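Uncharacterized protein Q64V53_BACFR (Bacteroides fragilis, PDB 2RA8) is of unknown function but combines an N-terminal WGR domain with a leucine-rich-repeat domain. Local coordinates at residues S12-S17 with K63-T68; G237-F242 with A262-V267; P244-D249 with K255-V260; M271-D276 with V303-H308; E322-L327 with I335-S340. One frame throughout, in Å; residues are numbered along the deposited sequence.

Contact 1 (S12-S17 with K63-T68); sequences SQKFWS and KGYVET
Tyr65 buries more surface here than any other residue of the pair 12-17 and 63-68, and its contacts run along one side of the ring and out to the hydroxyl. There the side chain of Lys14 arrives at about a right angle, and NZ donates a hydrogen bond of 3.0 Å to Tyr65 OH. The aliphatic part of the lysine is extended and only its last torsion bends (chi4 59°), which brings the CD, CE and NZ atoms of Lys14 all close to the same oxygen. A water also joins Tyr65 OH, at 3.2 Å, to the carbonyl O of Phe15, to which it donates at 2.8 Å, so the hydroxyl is tied to the strand twice. Farther back on the ring, Trp16 CB lies 3.8 Å from Tyr65 CE1, an oblique apolar approach. The indole itself then leads away: with CG anti to the backbone N (chi1 178°) it turns to helix 46-62, where it meets Lys60 in a cation-pi contact. Phe7 on strand 3-8 also meets the tyrosine ring. Gly64 ends helix 46-62 in a Schellman motif, just before the chain enters strand 66-67. Strand 3-8 lies between 13-21 and the edge strand 66-67, and the Tyr65 side chain spans from the end of helix 46-62 to strand 13-21, in the antiparallel sheet and packed helix of the WGR domain.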
# COMPACT_ATOMS: atom_id res chain seq x y z
N SER A 12 -11.80 -2.60 8.84
CA SER A 12 -11.66 -3.93 9.44
C SER A 12 -12.68 -4.25 10.49
O SER A 12 -12.95 -3.44 11.38
CB SER A 12 -10.27 -4.10 10.07
OG SER A 12 -9.26 -3.95 9.09
N GLN A 13 -13.24 -5.44 10.41
CA GLN A 13 -14.23 -5.93 11.36
C GLN A 13 -13.80 -7.37 11.55
O GLN A 13 -14.35 -8.28 10.93
CB GLN A 13 -15.64 -5.85 10.76
CG GLN A 13 -16.09 -4.42 10.43
CD GLN A 13 -16.46 -3.63 11.68
OE1 GLN A 13 -16.04 -2.48 11.86
NE2 GLN A 13 -17.26 -4.24 12.55
N LYS A 14 -12.79 -7.59 12.38
CA LYS A 14 -12.29 -8.93 12.58
C LYS A 14 -11.88 -9.33 13.97
O LYS A 14 -11.81 -8.50 14.88
CB LYS A 14 -11.12 -9.18 11.60
CG LYS A 14 -10.22 -7.99 11.37
CD LYS A 14 -9.20 -8.29 10.26
CE LYS A 14 -8.41 -7.05 9.86
NZ LYS A 14 -7.66 -6.48 11.01
N PHE A 15 -11.64 -10.63 14.13
CA PHE A 15 -11.21 -11.22 15.40
C PHE A 15 -9.96 -12.03 15.20
O PHE A 15 -9.65 -12.48 14.09
CB PHE A 15 -12.29 -12.14 16.00
CG PHE A 15 -12.46 -13.44 15.25
CD1 PHE A 15 -13.17 -13.49 14.06
CD2 PHE A 15 -11.86 -14.61 15.72
CE1 PHE A 15 -13.28 -14.68 13.34
CE2 PHE A 15 -11.96 -15.80 15.01
CZ PHE A 15 -12.68 -15.83 13.82
N TRP A 16 -9.25 -12.23 16.30
CA TRP A 16 -8.02 -12.99 16.32
C TRP A 16 -7.99 -13.65 17.68
O TRP A 16 -8.13 -12.97 18.69
CB TRP A 16 -6.82 -12.04 16.15
CG TRP A 16 -5.47 -12.70 16.18
CD1 TRP A 16 -4.79 -13.26 15.13
CD2 TRP A 16 -4.62 -12.85 17.33
NE1 TRP A 16 -3.57 -13.74 15.55
CE2 TRP A 16 -3.44 -13.50 16.89
CE3 TRP A 16 -4.74 -12.48 18.67
CZ2 TRP A 16 -2.39 -13.81 17.76
CZ3 TRP A 16 -3.69 -12.78 19.55
CH2 TRP A 16 -2.53 -13.44 19.08
N SER A 17 -7.84 -14.97 17.71
CA SER A 17 -7.78 -15.68 18.98
C SER A 17 -6.55 -16.54 19.03
O SER A 17 -6.05 -17.01 18.00
CB SER A 17 -9.04 -16.53 19.21
OG SER A 17 -9.07 -17.69 18.39
N LYS A 63 -1.45 -3.17 18.01
CA LYS A 63 -2.08 -2.77 16.75
C LYS A 63 -3.51 -2.34 16.93
O LYS A 63 -4.17 -1.98 15.95
CB LYS A 63 -2.02 -3.92 15.74
CG LYS A 63 -0.61 -4.25 15.26
CD LYS A 63 -0.63 -5.36 14.22
CE LYS A 63 0.78 -5.74 13.79
NZ LYS A 63 1.51 -4.58 13.20
N GLY A 64 -4.00 -2.36 18.16
CA GLY A 64 -5.37 -1.92 18.40
C GLY A 64 -6.38 -3.01 18.71
O GLY A 64 -7.55 -2.71 18.96
N TYR A 65 -5.96 -4.27 18.67
CA TYR A 65 -6.87 -5.36 18.98
C TYR A 65 -7.24 -5.28 20.45
O TYR A 65 -6.38 -5.06 21.30
CB TYR A 65 -6.21 -6.70 18.68
CG TYR A 65 -6.35 -7.12 17.24
CD1 TYR A 65 -7.37 -7.97 16.84
CD2 TYR A 65 -5.47 -6.63 16.27
CE1 TYR A 65 -7.51 -8.35 15.51
CE2 TYR A 65 -5.61 -6.99 14.94
CZ TYR A 65 -6.62 -7.85 14.57
OH TYR A 65 -6.75 -8.22 13.26
N VAL A 66 -8.53 -5.44 20.74
CA VAL A 66 -9.01 -5.38 22.12
C VAL A 66 -9.48 -6.72 22.59
O VAL A 66 -10.35 -7.33 21.97
CB VAL A 66 -10.18 -4.38 22.26
CG1 VAL A 66 -10.62 -4.29 23.72
CG2 VAL A 66 -9.75 -3.01 21.74
N GLU A 67 -8.92 -7.18 23.71
CA GLU A 67 -9.31 -8.48 24.25
C GLU A 67 -10.79 -8.46 24.58
O GLU A 67 -11.27 -7.54 25.26
CB GLU A 67 -8.50 -8.82 25.51
CG GLU A 67 -8.44 -10.32 25.76
CD GLU A 67 -7.40 -10.72 26.78
OE1 GLU A 67 -6.40 -9.98 26.95
OE2 GLU A 67 -7.57 -11.80 27.40
N THR A 68 -11.50 -9.48 24.10
CA THR A 68 -12.95 -9.60 24.25
C THR A 68 -13.37 -11.00 24.66
O THR A 68 -12.80 -11.98 24.18
CB THR A 68 -13.64 -9.27 22.90
OG1 THR A 68 -13.13 -8.04 22.38
CG2 THR A 68 -15.13 -9.14 23.06
O HOH W 1 -7.88 -11.12 12.40

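Contact 2 (G237-F242 with A262-V267); sequences GDMNVF and AEEQNV
Met239, a selenomethionine, packs against Ala262 and Glu264 where the leucine-rich-repeat parallel sheet passes from strand 256-260 into helix 265-274, joining the long loop that precedes this strand to the turn that follows it. The apolar part is small: Met239 CE stands 4.1 Å from Ala262 CB, and Val268 and Met271 of the helix also touch the selenomethionine. Its chain is bent at both chi2 (-72°) and chi3 (-75°), a hook that brings the methyl CE to Ala262 CB and the carbonyl O of Glu264. The same methyl thus meets polar surface, since CE of Met239 lies 3.5 Å from the carbonyl O of Glu264, a van der Waals approach. That oxygen also receives a weak backbone bond from Val267 N in the first turn of the helix. Alongside, the Glu264 side chain, extended beyond CG, slides past Met239 in the opposite direction, with OE2 of Glu264 3.9 Å from CG of Met239. The polar bonds lie within each segment and do not join the two. In the loop, Asp238 forms an Asx turn beside Met239: Asn240 N donates to Asp238 OD1 at 3.2 Å with an N-H...O angle of 151°, meeting the oxygen from above the carboxylate plane.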
# COMPACT_ATOMS: atom_id res chain seq x y z
N GLY A 237 -2.47 29.20 0.42
CA GLY A 237 -1.17 29.74 0.78
C GLY A 237 -0.97 30.43 2.12
O GLY A 237 0.17 30.61 2.55
N ASP A 238 -2.04 30.83 2.79
CA ASP A 238 -1.91 31.51 4.07
C ASP A 238 -2.07 30.56 5.23
O ASP A 238 -3.18 30.11 5.54
CB ASP A 238 -2.93 32.66 4.17
CG ASP A 238 -2.95 33.32 5.55
OD1 ASP A 238 -1.87 33.46 6.16
OD2 ASP A 238 -4.04 33.70 6.01
N MSE A 239 -0.96 30.25 5.90
CA MSE A 239 -0.96 29.33 7.02
C MSE A 239 -1.53 29.88 8.30
O MSE A 239 -1.85 29.12 9.22
CB MSE A 239 0.47 28.86 7.27
CG MSE A 239 1.05 27.96 6.19
SE MSE A 239 0.24 26.19 6.24
CE MSE A 239 1.14 25.46 7.80
N ASN A 240 -1.67 31.20 8.39
CA ASN A 240 -2.19 31.82 9.61
C ASN A 240 -3.64 31.51 9.87
O ASN A 240 -4.15 31.75 10.97
CB ASN A 240 -1.99 33.35 9.57
CG ASN A 240 -0.53 33.75 9.76
OD1 ASN A 240 0.14 33.28 10.68
ND2 ASN A 240 -0.04 34.63 8.90
N VAL A 241 -4.30 30.94 8.87
CA VAL A 241 -5.70 30.59 8.98
C VAL A 241 -5.93 29.51 10.02
O VAL A 241 -6.95 29.50 10.71
CB VAL A 241 -6.23 30.09 7.61
CG1 VAL A 241 -5.50 28.83 7.20
CG2 VAL A 241 -7.72 29.86 7.67
N PHE A 242 -4.95 28.62 10.17
CA PHE A 242 -5.05 27.53 11.12
C PHE A 242 -4.84 27.95 12.57
O PHE A 242 -5.37 27.33 13.49
CB PHE A 242 -4.04 26.44 10.76
CG PHE A 242 -4.23 25.86 9.38
CD1 PHE A 242 -5.37 25.13 9.07
CD2 PHE A 242 -3.27 26.04 8.40
CE1 PHE A 242 -5.54 24.59 7.80
CE2 PHE A 242 -3.43 25.50 7.14
CZ PHE A 242 -4.57 24.77 6.84
N ALA A 262 1.81 19.66 4.98
CA ALA A 262 2.05 21.04 4.54
C ALA A 262 3.49 21.28 4.14
O ALA A 262 4.40 20.64 4.67
CB ALA A 262 1.68 22.01 5.67
N GLU A 263 3.69 22.19 3.19
CA GLU A 263 5.04 22.54 2.74
C GLU A 263 5.74 23.28 3.85
O GLU A 263 6.94 23.13 4.05
CB GLU A 263 4.98 23.43 1.50
CG GLU A 263 5.20 22.68 0.19
CD GLU A 263 5.11 23.59 -1.03
OE1 GLU A 263 5.77 24.66 -1.02
OE2 GLU A 263 4.40 23.22 -1.99
N GLU A 264 4.98 24.09 4.57
CA GLU A 264 5.53 24.85 5.70
C GLU A 264 5.20 24.12 6.98
O GLU A 264 4.55 24.67 7.87
CB GLU A 264 4.94 26.26 5.73
CG GLU A 264 5.28 27.08 4.48
CD GLU A 264 4.73 28.50 4.55
OE1 GLU A 264 5.13 29.25 5.46
OE2 GLU A 264 3.89 28.85 3.69
N GLN A 265 5.66 22.88 7.07
CA GLN A 265 5.39 22.06 8.25
C GLN A 265 6.07 22.57 9.50
O GLN A 265 5.55 22.39 10.61
CB GLN A 265 5.81 20.60 7.99
CG GLN A 265 5.29 19.61 9.03
CD GLN A 265 3.77 19.54 9.05
OE1 GLN A 265 3.13 19.73 10.09
NE2 GLN A 265 3.17 19.26 7.89
N ASN A 266 7.23 23.21 9.35
CA ASN A 266 7.96 23.70 10.51
C ASN A 266 7.18 24.76 11.24
O ASN A 266 7.27 24.89 12.46
CB ASN A 266 9.33 24.30 10.11
CG ASN A 266 10.23 23.29 9.40
OD1 ASN A 266 10.21 22.09 9.68
ND2 ASN A 266 11.05 23.80 8.49
N VAL A 267 6.40 25.54 10.49
CA VAL A 267 5.60 26.61 11.09
C VAL A 267 4.60 26.03 12.05
O VAL A 267 4.32 26.62 13.11
CB VAL A 267 4.85 27.41 10.02
CG1 VAL A 267 4.32 28.70 10.63
CG2 VAL A 267 5.76 27.72 8.84

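Contact 3 (P244-D249 with K255-V260); sequences PLFSKD and KWLGIV
The carbonyl O of Phe246 accepts a probable hydrogen bond from Ser275 OG, which anchors the backbone of a residue whose ring reaches across to Leu257 and Ile259. Phe246 is the centre of an inverse gamma turn, in which Ser247 N bonds weakly to Leu245 O at 2.8 Å. From this turn the ring extends over the strand, with CG anti to the carbonyl carbon (chi1 -67°). Leu257 presents CD2 to one face, 3.8 Å from the centroid of the Phe246 ring and 24° off the normal, a CH-pi contact in which the methyl sits offset toward the CD1-CE1 side. The leucine side chain crosses the phenylalanine at about a right angle. Leu257 and Ile259 alternate with Gly258 along strand 256-260 of the parallel leucine-rich-repeat sheet, and thus both face the connecting loop that packs against this side of it. Ile259 CG1 approaches the far end of the ring obliquely, 3.8 Å from Phe246 CZ. One atom farther along the same branch, Ile259 CD1 lies 4.2 Å from CD1 of Leu245, which also touches Leu226 on strand 223-227. Helix 265-274 adds Phe272, whose ring meets that of Phe246 edge-to-face, while Met271 packs on Phe246 as well.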
# COMPACT_ATOMS: atom_id res chain seq x y z
N PRO A 244 -6.05 30.14 14.73
CA PRO A 244 -7.15 30.20 15.70
C PRO A 244 -7.65 28.86 16.21
O PRO A 244 -8.32 28.79 17.25
CB PRO A 244 -8.23 30.97 14.95
CG PRO A 244 -7.43 31.89 14.08
CD PRO A 244 -6.35 30.97 13.55
N LEU A 245 -7.32 27.78 15.49
CA LEU A 245 -7.73 26.43 15.88
C LEU A 245 -7.01 25.97 17.13
O LEU A 245 -7.51 25.14 17.88
CB LEU A 245 -7.42 25.42 14.76
CG LEU A 245 -8.21 25.54 13.47
CD1 LEU A 245 -7.50 24.77 12.36
CD2 LEU A 245 -9.61 25.00 13.68
N PHE A 246 -5.82 26.51 17.35
CA PHE A 246 -5.00 26.16 18.50
C PHE A 246 -5.48 26.92 19.73
O PHE A 246 -4.75 27.72 20.31
CB PHE A 246 -3.53 26.50 18.21
CG PHE A 246 -2.90 25.64 17.14
CD1 PHE A 246 -1.94 24.69 17.47
CD2 PHE A 246 -3.24 25.80 15.80
CE1 PHE A 246 -1.32 23.91 16.48
CE2 PHE A 246 -2.63 25.03 14.81
CZ PHE A 246 -1.67 24.09 15.15
N SER A 247 -6.71 26.65 20.16
CA SER A 247 -7.29 27.33 21.31
C SER A 247 -8.04 26.40 22.24
O SER A 247 -8.98 25.73 21.82
CB SER A 247 -8.24 28.43 20.83
OG SER A 247 -9.10 28.86 21.87
N LYS A 248 -7.63 26.37 23.50
CA LYS A 248 -8.30 25.51 24.46
C LYS A 248 -9.75 25.92 24.63
O LYS A 248 -10.62 25.09 24.87
CB LYS A 248 -7.58 25.53 25.82
CG LYS A 248 -7.60 26.86 26.55
CD LYS A 248 -6.95 26.71 27.93
CE LYS A 248 -7.15 27.95 28.79
NZ LYS A 248 -6.63 29.18 28.14
N ASP A 249 -10.01 27.22 24.51
CA ASP A 249 -11.38 27.70 24.64
C ASP A 249 -12.25 27.16 23.52
O ASP A 249 -13.42 26.84 23.73
CB ASP A 249 -11.43 29.24 24.63
CG ASP A 249 -10.81 29.85 25.88
OD1 ASP A 249 -11.12 29.39 26.99
OD2 ASP A 249 -10.02 30.81 25.74
N LYS A 255 -7.68 16.22 22.26
CA LYS A 255 -6.54 15.42 22.73
C LYS A 255 -5.53 15.23 21.62
O LYS A 255 -4.33 15.14 21.87
CB LYS A 255 -6.98 14.03 23.18
CG LYS A 255 -7.83 13.98 24.43
CD LYS A 255 -8.15 12.53 24.81
CE LYS A 255 -9.03 12.46 26.05
NZ LYS A 255 -10.35 13.12 25.84
N TRP A 256 -6.03 15.13 20.39
CA TRP A 256 -5.18 14.93 19.22
C TRP A 256 -5.43 16.06 18.25
O TRP A 256 -6.56 16.27 17.81
CB TRP A 256 -5.50 13.57 18.56
CG TRP A 256 -4.66 13.19 17.36
CD1 TRP A 256 -4.39 13.96 16.26
CD2 TRP A 256 -4.03 11.92 17.12
NE1 TRP A 256 -3.63 13.24 15.35
CE2 TRP A 256 -3.40 11.99 15.85
CE3 TRP A 256 -3.94 10.73 17.85
CZ2 TRP A 256 -2.70 10.92 15.31
CZ3 TRP A 256 -3.24 9.66 17.31
CH2 TRP A 256 -2.63 9.76 16.05
N LEU A 257 -4.38 16.81 17.94
CA LEU A 257 -4.49 17.90 16.98
C LEU A 257 -3.43 17.72 15.92
O LEU A 257 -2.27 17.44 16.22
CB LEU A 257 -4.27 19.26 17.65
CG LEU A 257 -4.16 20.49 16.72
CD1 LEU A 257 -5.41 20.65 15.83
CD2 LEU A 257 -3.97 21.72 17.59
N GLY A 258 -3.84 17.87 14.66
CA GLY A 258 -2.92 17.71 13.57
C GLY A 258 -3.18 18.61 12.37
O GLY A 258 -4.29 18.69 11.84
N ILE A 259 -2.13 19.33 11.97
CA ILE A 259 -2.17 20.19 10.79
C ILE A 259 -1.02 19.53 10.09
O ILE A 259 0.14 19.73 10.44
CB ILE A 259 -1.87 21.66 11.12
CG1 ILE A 259 -2.91 22.20 12.12
CG2 ILE A 259 -1.89 22.48 9.84
CD1 ILE A 259 -4.35 22.05 11.65
N VAL A 260 -1.35 18.72 9.09
CA VAL A 260 -0.37 17.92 8.39
C VAL A 260 -0.28 18.11 6.92
O VAL A 260 -1.03 18.87 6.32
CB VAL A 260 -0.69 16.42 8.63
CG1 VAL A 260 -0.75 16.13 10.12
CG2 VAL A 260 -2.03 16.07 7.97

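Contact 4 (M271-D276 with V303-H308); sequences MFLESD and VDKIKH
This is a buried helix-to-helix contact in the leucine-rich-repeat domain, where Leu273, near the C-terminal end of helix 265-274, meets Lys305 and Ile306 of the short, weakly bonded helix 303-306. The nearest CA atoms, those of Leu273 and Lys305, are 6.8 Å apart. Leu273 supplies about half of the buried surface, and Lys305 most of the remainder. Two kinds of contact support it. On the apolar side, CD2 of Leu273 lies 3.8 Å from CG2 of Ile306, the two side chains running at a slant to each other. The isoleucine torsion explains which branch is used: with chi1 65°, CG1 is set between the backbone N and the carbonyl carbon, and CG2, anti to the carbonyl carbon, takes the place facing the leucine. On the polar side, Lys305 runs out fully extended beyond CG and its NZ donates a 3.0 Å hydrogen bond to Leu273 O. The nitrogen sits above the carbonyl plane, 51° out of it, with a C=O...N angle of 129°. Because this oxygen belongs to the last turn of its helix, the ammonium charge would probably be favoured there by the helix dipole. Within the short helix, Val303 O holds both Ile306 N (3.1 Å) and Lys307 N (2.8 Å). Helix 293-300 completes the apolar patch, with Leu298 against Leu273 and Leu299 against Ile306, and the two segments lead on to the adjacent parallel strands 283-285 and 311-313 respectively.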
# COMPACT_ATOMS: atom_id res chain seq x y z
N MSE A 271 3.26 26.91 15.96
CA MSE A 271 1.88 27.09 16.40
C MSE A 271 1.59 26.29 17.64
O MSE A 271 0.99 26.79 18.59
CB MSE A 271 0.91 26.67 15.31
CG MSE A 271 1.03 27.51 14.06
SE MSE A 271 -0.33 27.10 12.76
CE MSE A 271 0.33 28.21 11.34
N PHE A 272 2.03 25.03 17.63
CA PHE A 272 1.82 24.17 18.78
C PHE A 272 2.48 24.75 20.00
O PHE A 272 1.83 24.98 21.02
CB PHE A 272 2.41 22.76 18.52
CG PHE A 272 1.46 21.83 17.81
CD1 PHE A 272 0.41 21.23 18.50
CD2 PHE A 272 1.61 21.55 16.46
CE1 PHE A 272 -0.48 20.38 17.85
CE2 PHE A 272 0.73 20.69 15.81
CZ PHE A 272 -0.31 20.11 16.51
N LEU A 273 3.78 25.02 19.90
CA LEU A 273 4.55 25.54 21.03
C LEU A 273 4.05 26.81 21.65
O LEU A 273 4.15 26.98 22.86
CB LEU A 273 6.02 25.71 20.63
CG LEU A 273 6.75 24.42 20.22
CD1 LEU A 273 8.15 24.74 19.75
CD2 LEU A 273 6.80 23.45 21.38
N GLU A 274 3.48 27.70 20.84
CA GLU A 274 2.99 28.98 21.35
C GLU A 274 1.53 28.97 21.74
O GLU A 274 1.03 29.98 22.24
CB GLU A 274 3.19 30.06 20.30
CG GLU A 274 2.46 29.77 19.00
CD GLU A 274 2.74 30.80 17.92
OE1 GLU A 274 3.90 31.27 17.83
OE2 GLU A 274 1.81 31.12 17.15
N SER A 275 0.86 27.85 21.54
CA SER A 275 -0.57 27.74 21.84
C SER A 275 -0.93 27.40 23.27
O SER A 275 -0.15 26.78 24.00
CB SER A 275 -1.21 26.71 20.91
OG SER A 275 -2.60 26.57 21.17
N ASP A 276 -2.13 27.80 23.68
CA ASP A 276 -2.59 27.51 25.03
C ASP A 276 -3.28 26.16 25.05
O ASP A 276 -3.64 25.66 26.11
CB ASP A 276 -3.54 28.61 25.52
CG ASP A 276 -4.89 28.60 24.81
OD1 ASP A 276 -5.00 27.97 23.74
OD2 ASP A 276 -5.83 29.23 25.33
N VAL A 303 11.65 21.19 25.33
CA VAL A 303 11.17 19.92 25.85
C VAL A 303 10.19 20.14 26.97
O VAL A 303 9.26 19.36 27.17
CB VAL A 303 12.33 19.06 26.38
CG1 VAL A 303 11.83 17.68 26.75
CG2 VAL A 303 13.43 18.97 25.32
N ASP A 304 10.38 21.24 27.71
CA ASP A 304 9.51 21.58 28.83
C ASP A 304 8.05 21.67 28.45
O ASP A 304 7.18 21.22 29.20
CB ASP A 304 9.96 22.90 29.46
CG ASP A 304 9.87 24.08 28.49
OD1 ASP A 304 10.30 23.93 27.33
OD2 ASP A 304 9.39 25.16 28.90
N LYS A 305 7.77 22.24 27.29
CA LYS A 305 6.39 22.39 26.82
C LYS A 305 5.75 21.15 26.26
O LYS A 305 4.53 21.08 26.19
CB LYS A 305 6.31 23.48 25.75
CG LYS A 305 6.61 24.87 26.23
CD LYS A 305 6.43 25.86 25.09
CE LYS A 305 6.64 27.28 25.56
NZ LYS A 305 6.41 28.25 24.45
N ILE A 306 6.56 20.17 25.86
CA ILE A 306 6.00 18.97 25.26
C ILE A 306 6.18 17.66 25.99
O ILE A 306 5.56 16.66 25.62
CB ILE A 306 6.53 18.79 23.82
CG1 ILE A 306 8.05 18.55 23.84
CG2 ILE A 306 6.20 20.02 23.00
CD1 ILE A 306 8.63 18.18 22.49
N LYS A 307 7.00 17.65 27.04
CA LYS A 307 7.28 16.42 27.78
C LYS A 307 6.09 15.72 28.38
O LYS A 307 6.21 14.63 28.93
CB LYS A 307 8.30 16.70 28.89
CG LYS A 307 7.90 17.77 29.89
CD LYS A 307 8.97 17.95 30.96
CE LYS A 307 8.56 18.96 32.02
NZ LYS A 307 9.60 19.11 33.07
N HIS A 308 4.91 16.33 28.27
CA HIS A 308 3.69 15.75 28.80
C HIS A 308 2.93 14.99 27.74
O HIS A 308 2.03 14.21 28.05
CB HIS A 308 2.80 16.86 29.35
CG HIS A 308 2.26 17.76 28.29
ND1 HIS A 308 1.15 17.45 27.54
CD2 HIS A 308 2.71 18.95 27.81
CE1 HIS A 308 0.93 18.41 26.66
NE2 HIS A 308 1.86 19.33 26.80

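Contact 5 (E322-L327 with I335-S340); sequences EMKKEL and IDVSDS
Segment 322-327 of helix 321-330 and the chain 335-340 come closest at Lys324 and Val337, whose CA atoms are 6.9 Å apart; a turn farther on, the CA atom of Leu327 lies 8.5 Å from the CA atom of Ile335. Only the start of the second segment is strand. After Asp336 the backbone turns, and OD1 of that residue organises the bend as an Asx turn: Asp336 OD1 accepts from Ser338 N at 2.9 Å, nearly along its own C-O direction, and from Ser338 OG on the syn lone pair. The Ile335 side chain faces the helix, its chi1 of 62° setting CG1 between the backbone N and the carbonyl carbon, and CD1 ends 4.1 Å from CB of Leu327. Leu327 in turn sends CD1 toward Val337 CG1, at 4.3 Å. These apolar contacts seat the helix on the last strand, and on the loop that leaves it, of a beta-alpha-beta unit, strand 311-313, helix 321-330 and strand 334-336, at the end of the parallel leucine-rich-repeat sheet. Lys324 continues the row: its CG lies 4.0 Å from Val337 CB, the two side chains sliding past each other in opposite directions. A bend at chi3 (-73°) then carries the lysine end to Ser340, where Lys324 NZ makes a weak 3.0 Å hydrogen bond to Ser340 OG. The stronger partner of Ser340 OG is Asn317 OD1, and the same asparagine donates through ND2 to Val337 O. Glu342 of the second subunit packs on both Lys324 and Val337.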
# COMPACT_ATOMS: atom_id res chain seq x y z
N GLU A 322 20.95 12.25 12.07
CA GLU A 322 21.53 12.78 13.30
C GLU A 322 20.46 13.42 14.16
O GLU A 322 20.48 13.28 15.39
CB GLU A 322 22.63 13.79 12.97
CG GLU A 322 23.66 13.23 11.98
CD GLU A 322 24.87 14.13 11.81
OE1 GLU A 322 24.69 15.33 11.50
OE2 GLU A 322 26.00 13.63 11.98
N MSE A 323 19.52 14.12 13.53
CA MSE A 323 18.43 14.77 14.25
C MSE A 323 17.47 13.74 14.81
O MSE A 323 16.96 13.89 15.93
CB MSE A 323 17.67 15.74 13.33
CG MSE A 323 16.42 16.35 13.96
SE MSE A 323 16.76 17.29 15.64
CE MSE A 323 17.35 18.98 14.90
N LYS A 324 17.22 12.69 14.04
CA LYS A 324 16.33 11.63 14.50
C LYS A 324 16.93 10.92 15.70
O LYS A 324 16.21 10.54 16.62
CB LYS A 324 16.04 10.62 13.37
CG LYS A 324 15.06 11.15 12.31
CD LYS A 324 14.75 10.12 11.23
CE LYS A 324 15.93 9.95 10.28
NZ LYS A 324 15.68 8.90 9.24
N LYS A 325 18.26 10.77 15.72
CA LYS A 325 18.92 10.13 16.86
C LYS A 325 18.72 11.01 18.08
O LYS A 325 18.38 10.53 19.16
CB LYS A 325 20.42 9.98 16.62
CG LYS A 325 20.83 9.16 15.41
CD LYS A 325 20.58 7.67 15.61
CE LYS A 325 21.08 6.89 14.39
NZ LYS A 325 20.97 5.42 14.56
N GLU A 326 18.95 12.31 17.90
CA GLU A 326 18.81 13.28 18.98
C GLU A 326 17.42 13.29 19.52
O GLU A 326 17.20 13.25 20.73
CB GLU A 326 19.16 14.69 18.49
CG GLU A 326 19.66 15.61 19.60
CD GLU A 326 19.97 17.01 19.11
OE1 GLU A 326 20.47 17.15 17.98
OE2 GLU A 326 19.73 17.98 19.87
N LEU A 327 16.45 13.34 18.62
CA LEU A 327 15.04 13.33 19.00
C LEU A 327 14.71 12.08 19.76
O LEU A 327 14.02 12.12 20.78
CB LEU A 327 14.15 13.41 17.76
CG LEU A 327 14.15 14.75 17.03
CD1 LEU A 327 13.53 14.57 15.66
CD2 LEU A 327 13.40 15.78 17.85
N ILE A 335 7.48 8.55 19.73
CA ILE A 335 7.49 9.41 18.56
C ILE A 335 7.65 8.56 17.34
O ILE A 335 8.24 7.48 17.40
CB ILE A 335 8.63 10.47 18.58
CG1 ILE A 335 10.00 9.77 18.58
CG2 ILE A 335 8.49 11.37 19.81
CD1 ILE A 335 11.17 10.71 18.35
N ASP A 336 7.12 9.03 16.22
CA ASP A 336 7.24 8.29 14.98
C ASP A 336 7.95 9.18 13.99
O ASP A 336 7.39 10.14 13.47
CB ASP A 336 5.87 7.91 14.42
CG ASP A 336 5.96 6.93 13.27
OD1 ASP A 336 6.95 7.01 12.51
OD2 ASP A 336 5.05 6.09 13.13
N VAL A 337 9.22 8.86 13.72
CA VAL A 337 10.00 9.65 12.78
C VAL A 337 10.27 8.85 11.53
O VAL A 337 11.15 9.20 10.74
CB VAL A 337 11.33 10.10 13.42
CG1 VAL A 337 11.08 11.25 14.38
CG2 VAL A 337 11.98 8.94 14.17
N SER A 338 9.48 7.80 11.33
CA SER A 338 9.62 6.91 10.18
C SER A 338 9.32 7.58 8.87
O SER A 338 8.81 8.70 8.84
CB SER A 338 8.69 5.69 10.33
OG SER A 338 7.34 6.03 10.05
N ASP A 339 9.62 6.88 7.78
CA ASP A 339 9.40 7.37 6.43
C ASP A 339 10.08 8.66 6.10
O ASP A 339 9.54 9.49 5.36
CB ASP A 339 7.90 7.49 6.15
CG ASP A 339 7.28 6.17 5.73
OD1 ASP A 339 7.62 5.68 4.63
OD2 ASP A 339 6.45 5.62 6.48
N SER A 340 11.28 8.85 6.64
CA SER A 340 12.05 10.05 6.36
C SER A 340 12.39 10.03 4.89
O SER A 340 12.68 8.97 4.33
CB SER A 340 13.35 10.08 7.17
OG SER A 340 13.09 10.20 8.56

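In the fold
Contact 1 stands apart in the WGR domain, its centre about 30 Å from those of contacts 3 and 5, whereas contacts 2 to 5 all lie in the leucine-rich-repeat domain. Contact 3 is nested inside the loop closed by contact 2, their centres about 13 Å apart, and Phe242 packs on Ile259 between them. Contacts 3 and 4, with centres about 12 Å apart, are tied by a salt bridge of 2.9 Å from Lys248 NZ to Asp276 OD2. Helix 265-274 serves both contacts 2 and 4. Contact 5 touches none of the others, its nearest atoms being about 7 Å from contact 4, but like contact 1 it reaches the second subunit.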